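Local structure of malonyl-CoA-[acyl-carrier-protein] transacylase (Coxiella burnetii, 3TQE) at residues L156-Q161 against V180-N185. The protein probably transfers the malonyl group from malonyl-CoA to holo acyl carrier protein, supplying malonyl-ACP for fatty acid synthesis. Sequence-based numbering, arbitrary orientation.
Sequences LGQVVQ and VDRALN
Val160 meets helix 177-189 through one methyl, CG2, which stands anti to its own backbone N. Its CG2 lies 3.9 Å from Ala183 CB and 4.0 Å from Val180 CG2, so a single branch touches two successive turns of the helix. Cys151 and Ala155 of helix 144-155 and Ile173 of strand 170-174 also press on Val160, and this apolar half of the contact is buried. The arrangement illustrates the ferredoxin-like small subdomain of this acyltransferase family, a beta-alpha-beta-beta-alpha-beta succession in which helices 144-155 and 177-189 cover one face of the antiparallel strands, 160-167 among them.

The solvent side is polar and only partly exposed, yet firmly hydrogen-bonded. Arg182 extends from the helix toward the loop that precedes strand 160-167, bent at chi3 (-59°), and presents the NH1/NH2 end of its guanidinium to one amide oxygen. Gln158 OE1 accepts from Arg182 NH2 at 2.8 Å, in the carbonyl plane on a lone pair, and from Arg182 NH1 at 3.0 Å, with that donor tilted from the plane. Both bonds are bent, the second to 136° at the hydrogen, as expected when two nitrogens share one acceptor. Amide and guanidinium are nearly coplanar, 27° apart. Ala154 O takes Arg182 NE, and Glu178 OE1 takes Gln158 NE2, fixing the rotation of both groups. The loose element is the exposed Leu156, whose CD1 merely lies 3.8 Å from Arg182 NE.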
ATOM      1  N   LEU A 156     -21.393 -14.923 -12.472  1.00 17.24           N
ATOM      2  CA  LEU A 156     -21.956 -15.520 -13.679  1.00 18.00           C
ATOM      3  C   LEU A 156     -20.869 -15.997 -14.627  1.00 18.07           C
ATOM      4  O   LEU A 156     -20.938 -15.817 -15.831  1.00 18.59           O
ATOM      5  CB  LEU A 156     -22.922 -14.530 -14.356  1.00 17.12           C
ATOM      6  CG  LEU A 156     -24.119 -14.166 -13.489  1.00 19.61           C
ATOM      7  CD1 LEU A 156     -24.878 -13.013 -14.056  1.00 20.83           C
ATOM      8  CD2 LEU A 156     -25.011 -15.347 -13.326  1.00 22.65           C
ATOM      9  N   GLY A 157     -19.842 -16.627 -14.061  1.00 18.54           N
ATOM     10  CA  GLY A 157     -18.771 -17.170 -14.858  1.00 19.27           C
ATOM     11  C   GLY A 157     -17.526 -16.324 -15.010  1.00 19.16           C
ATOM     12  O   GLY A 157     -16.469 -16.813 -15.461  1.00 21.57           O
ATOM     13  N   GLN A 158     -17.654 -15.052 -14.658  1.00 17.16           N
ATOM     14  CA  GLN A 158     -16.549 -14.117 -14.664  1.00 16.90           C
ATOM     15  C   GLN A 158     -15.953 -14.043 -13.273  1.00 17.37           C
ATOM     16  O   GLN A 158     -16.414 -14.693 -12.344  1.00 18.27           O
ATOM     17  CB  GLN A 158     -17.041 -12.734 -15.104  1.00 16.64           C
ATOM     18  CG  GLN A 158     -17.515 -12.676 -16.544  1.00 16.61           C
ATOM     19  CD  GLN A 158     -17.751 -11.248 -16.962  1.00 15.69           C
ATOM     20  OE1 GLN A 158     -18.689 -10.621 -16.476  1.00 16.79           O
ATOM     21  NE2 GLN A 158     -16.877 -10.707 -17.824  1.00 15.62           N
ATOM     22  N   VAL A 159     -14.894 -13.254 -13.149  1.00 16.27           N
ATOM     23  CA  VAL A 159     -14.236 -13.037 -11.879  1.00 16.48           C
ATOM     24  C   VAL A 159     -14.723 -11.733 -11.265  1.00 15.22           C
ATOM     25  O   VAL A 159     -14.697 -10.685 -11.895  1.00 15.55           O
ATOM     26  CB  VAL A 159     -12.712 -12.924 -12.067  1.00 16.75           C
ATOM     27  CG1 VAL A 159     -12.020 -12.558 -10.761  1.00 16.93           C
ATOM     28  CG2 VAL A 159     -12.166 -14.209 -12.594  1.00 18.93           C
ATOM     29  N   VAL A 160     -15.132 -11.800 -10.019  1.00 15.23           N
ATOM     30  CA  VAL A 160     -15.366 -10.606  -9.224  1.00 14.97           C
ATOM     31  C   VAL A 160     -15.311 -11.020  -7.777  1.00 16.36           C
ATOM     32  O   VAL A 160     -15.966 -11.957  -7.367  1.00 16.73           O
ATOM     33  CB  VAL A 160     -16.690  -9.888  -9.560  1.00 14.98           C
ATOM     34  CG1 VAL A 160     -17.891 -10.843  -9.454  1.00 16.37           C
ATOM     35  CG2 VAL A 160     -16.884  -8.637  -8.694  1.00 16.36           C
ATOM     36  N   GLN A 161     -14.472 -10.350  -7.005  1.00 15.97           N
ATOM     37  CA  GLN A 161     -14.325 -10.703  -5.619  1.00 17.39           C
ATOM     38  C   GLN A 161     -13.760  -9.580  -4.804  1.00 16.53           C
ATOM     39  O   GLN A 161     -13.198  -8.658  -5.351  1.00 15.50           O
ATOM     40  CB  GLN A 161     -13.436 -11.912  -5.462  1.00 18.48           C
ATOM     41  CG  GLN A 161     -12.110 -11.856  -6.104  1.00 22.24           C
ATOM     42  CD  GLN A 161     -11.496 -13.266  -6.167  1.00 28.17           C
ATOM     43  OE1 GLN A 161     -11.959 -14.143  -6.919  1.00 34.15           O
ATOM     44  NE2 GLN A 161     -10.486 -13.484  -5.383  1.00 31.11           N
ATOM     45  N   VAL A 180     -17.788  -6.645 -12.135  1.00 11.86           N
ATOM     46  CA  VAL A 180     -17.687  -5.599 -11.143  1.00 12.54           C
ATOM     47  C   VAL A 180     -18.917  -4.697 -11.203  1.00 12.61           C
ATOM     48  O   VAL A 180     -19.501  -4.397 -10.178  1.00 13.81           O
ATOM     49  CB  VAL A 180     -16.369  -4.815 -11.289  1.00 12.55           C
ATOM     50  CG1 VAL A 180     -16.412  -3.528 -10.479  1.00 14.39           C
ATOM     51  CG2 VAL A 180     -15.226  -5.732 -10.896  1.00 14.08           C
ATOM     52  N   ASP A 181     -19.323  -4.284 -12.393  1.00 13.12           N
ATOM     53  CA  ASP A 181     -20.484  -3.412 -12.492  1.00 14.21           C
ATOM     54  C   ASP A 181     -21.740  -4.113 -11.985  1.00 13.59           C
ATOM     55  O   ASP A 181     -22.553  -3.514 -11.299  1.00 14.56           O
ATOM     56  CB  ASP A 181     -20.661  -2.920 -13.921  1.00 15.62           C
ATOM     57  CG  ASP A 181     -19.678  -1.852 -14.307  1.00 19.02           C
ATOM     58  OD1 ASP A 181     -19.061  -1.250 -13.411  1.00 23.08           O
ATOM     59  OD2 ASP A 181     -19.544  -1.565 -15.533  1.00 25.01           O
ATOM     60  N   ARG A 182     -21.903  -5.388 -12.317  1.00 13.18           N
ATOM     61  CA  ARG A 182     -23.053  -6.145 -11.838  1.00 13.06           C
ATOM     62  C   ARG A 182     -23.058  -6.241 -10.328  1.00 13.43           C
ATOM     63  O   ARG A 182     -24.078  -6.077  -9.702  1.00 14.32           O
ATOM     64  CB  ARG A 182     -23.104  -7.539 -12.437  1.00 14.09           C
ATOM     65  CG  ARG A 182     -23.431  -7.587 -13.903  1.00 14.37           C
ATOM     66  CD  ARG A 182     -23.712  -8.995 -14.372  1.00 15.02           C
ATOM     67  NE  ARG A 182     -22.635  -9.951 -14.172  1.00 14.67           N
ATOM     68  CZ  ARG A 182     -21.624 -10.174 -15.003  1.00 14.28           C
ATOM     69  NH1 ARG A 182     -21.455  -9.495 -16.131  1.00 14.44           N
ATOM     70  NH2 ARG A 182     -20.738 -11.095 -14.681  1.00 15.89           N
ATOM     71  N   ALA A 183     -21.893  -6.492  -9.758  1.00 12.34           N
ATOM     72  CA  ALA A 183     -21.755  -6.614  -8.326  1.00 12.71           C
ATOM     73  C   ALA A 183     -22.027  -5.290  -7.633  1.00 12.90           C
ATOM     74  O   ALA A 183     -22.673  -5.254  -6.575  1.00 14.30           O
ATOM     75  CB  ALA A 183     -20.364  -7.096  -7.981  1.00 13.88           C
ATOM     76  N   LEU A 184     -21.513  -4.206  -8.183  1.00 12.70           N
ATOM     77  CA  LEU A 184     -21.744  -2.911  -7.580  1.00 13.53           C
ATOM     78  C   LEU A 184     -23.218  -2.587  -7.607  1.00 14.31           C
ATOM     79  O   LEU A 184     -23.772  -2.052  -6.648  1.00 15.63           O
ATOM     80  CB  LEU A 184     -20.960  -1.826  -8.299  1.00 13.10           C
ATOM     81  CG  LEU A 184     -19.452  -1.890  -8.188  1.00 14.35           C
ATOM     82  CD1 LEU A 184     -18.812  -0.846  -9.096  1.00 15.71           C
ATOM     83  CD2 LEU A 184     -18.972  -1.792  -6.738  1.00 15.83           C
ATOM     84  N   ASN A 185     -23.871  -2.918  -8.712  1.00 14.40           N
ATOM     85  CA  ASN A 185     -25.290  -2.631  -8.775  1.00 15.22           C
ATOM     86  C   ASN A 185     -26.074  -3.454  -7.755  1.00 16.70           C
ATOM     87  O   ASN A 185     -26.979  -2.941  -7.104  1.00 17.72           O
ATOM     88  CB  ASN A 185     -25.792  -2.861 -10.200  1.00 15.59           C
ATOM     89  CG  ASN A 185     -27.067  -2.138 -10.460  1.00 15.73           C
ATOM     90  OD1 ASN A 185     -27.149  -0.917 -10.328  1.00 20.13           O
ATOM     91  ND2 ASN A 185     -28.054  -2.858 -10.808  1.00 16.85           N
TER